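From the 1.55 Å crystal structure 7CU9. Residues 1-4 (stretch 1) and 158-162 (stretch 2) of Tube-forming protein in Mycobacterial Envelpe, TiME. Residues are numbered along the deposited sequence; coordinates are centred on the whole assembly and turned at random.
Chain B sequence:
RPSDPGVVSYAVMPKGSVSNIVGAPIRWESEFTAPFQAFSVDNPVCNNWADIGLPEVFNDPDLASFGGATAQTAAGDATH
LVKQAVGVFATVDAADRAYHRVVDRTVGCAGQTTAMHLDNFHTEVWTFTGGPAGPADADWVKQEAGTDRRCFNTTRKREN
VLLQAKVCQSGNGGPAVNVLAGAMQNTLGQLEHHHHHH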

# COMPACT_ATOMS: atom_id res chain seq x y z
N ARG B 1 -17.48 23.75 -14.88
CA ARG B 1 -16.85 24.53 -15.98
C ARG B 1 -15.83 23.64 -16.68
O ARG B 1 -15.11 22.91 -16.01
CB ARG B 1 -16.18 25.79 -15.43
CG ARG B 1 -15.57 26.70 -16.48
CD ARG B 1 -14.71 27.81 -15.90
NE ARG B 1 -13.83 28.41 -16.90
CZ ARG B 1 -12.89 29.32 -16.64
NH1 ARG B 1 -12.71 29.77 -15.41
NH2 ARG B 1 -12.15 29.79 -17.63
N PRO B 2 -15.75 23.66 -18.03
CA PRO B 2 -14.68 22.96 -18.74
C PRO B 2 -13.28 23.48 -18.36
O PRO B 2 -13.14 24.62 -17.95
CB PRO B 2 -14.92 23.26 -20.22
CG PRO B 2 -16.38 23.65 -20.29
CD PRO B 2 -16.69 24.30 -18.96
N SER B 3 -12.30 22.60 -18.49
CA SER B 3 -10.86 22.88 -18.25
C SER B 3 -10.24 23.53 -19.49
O SER B 3 -10.50 23.06 -20.60
CB SER B 3 -10.11 21.63 -17.92
OG SER B 3 -10.56 21.08 -16.70
N ASP B 4 -9.37 24.51 -19.27
CA ASP B 4 -8.46 25.01 -20.33
C ASP B 4 -7.44 23.91 -20.62
O ASP B 4 -7.12 23.10 -19.75
CB ASP B 4 -7.78 26.31 -19.91
CG ASP B 4 -8.71 27.50 -19.78
OD1 ASP B 4 -9.79 27.48 -20.39
OD2 ASP B 4 -8.31 28.45 -19.08
N ARG B 158 -14.82 14.13 -16.79
CA ARG B 158 -15.18 15.33 -16.00
C ARG B 158 -15.22 16.50 -16.97
O ARG B 158 -14.15 16.88 -17.45
CB ARG B 158 -14.18 15.54 -14.86
CG ARG B 158 -14.10 14.38 -13.86
CD ARG B 158 -15.37 14.28 -13.05
NE ARG B 158 -15.29 13.27 -11.99
CZ ARG B 158 -15.67 12.00 -12.10
NH1 ARG B 158 -16.18 11.53 -13.22
NH2 ARG B 158 -15.54 11.21 -11.05
N GLU B 159 -16.41 17.01 -17.28
CA GLU B 159 -16.60 18.07 -18.30
C GLU B 159 -15.91 17.62 -19.59
O GLU B 159 -16.33 16.59 -20.16
CB GLU B 159 -16.08 19.41 -17.76
CG GLU B 159 -16.92 19.99 -16.63
CD GLU B 159 -18.09 20.85 -17.09
OE1 GLU B 159 -18.49 20.73 -18.26
OE2 GLU B 159 -18.61 21.63 -16.26
N ASN B 160 -14.88 18.34 -20.03
CA ASN B 160 -14.16 18.08 -21.30
C ASN B 160 -12.85 17.32 -21.05
O ASN B 160 -12.00 17.31 -21.95
CB ASN B 160 -13.88 19.39 -22.03
CG ASN B 160 -12.98 20.31 -21.23
OD1 ASN B 160 -13.02 20.32 -19.99
ND2 ASN B 160 -12.19 21.11 -21.92
N VAL B 161 -12.70 16.69 -19.89
CA VAL B 161 -11.45 15.97 -19.54
C VAL B 161 -11.74 14.48 -19.40
O VAL B 161 -12.75 14.12 -18.77
CB VAL B 161 -10.83 16.55 -18.25
CG1 VAL B 161 -9.62 15.74 -17.80
CG2 VAL B 161 -10.47 18.02 -18.43
N LEU B 162 -10.87 13.65 -19.96
CA LEU B 162 -10.81 12.22 -19.62
C LEU B 162 -9.51 11.99 -18.85
O LEU B 162 -8.42 12.32 -19.38
CB LEU B 162 -10.86 11.35 -20.88
CG LEU B 162 -10.95 9.84 -20.61
CD1 LEU B 162 -12.27 9.49 -19.94
CD2 LEU B 162 -10.76 9.04 -21.88

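The start of the chain, Arg1 to Ser3, packs against a type II' β turn running from Arg158 to Val161, and the two stretches together bury 253 Å². The turn is closed by paired backbone hydrogen bonds, Val161 N to Arg158 O (2.8 Å) and Arg158 N to Val161 O (2.9 Å); at its two central residues, Glu159 and Asn160, the CA-to-CB bonds point toward the first stretch. Glu159 covers the most surface. Its carboxylate reaches the terminal amino group of Arg1, whose positive charge makes the pair Arg1 N to Glu159 OE2, 2.8 Å apart, a salt bridge as well as a hydrogen bond; the CA-to-CB bond of Arg1 points away, and its guanidinium takes no part in the contact. Pro2 lies alongside, its N 3.8 Å from Glu159 CD. Asn160, with chi1 in the p well, uses its amide to grip the backbone of Ser3 at two points: Ser3 N donates to Asn160 OD1 (2.8 Å, 156°), and Asn160 ND2 donates to Ser3 O (2.9 Å, a nearly straight 176°). The amide thus meets both polar backbone groups of one residue, much as a neighbouring strand might. Asn160 OD1 also lies 3.4 Å from Pro2 CA. Ser3 OG, hydrogen-bonded elsewhere in the structure, sits 3.5 Å from Val161 CG2, a van der Waals contact.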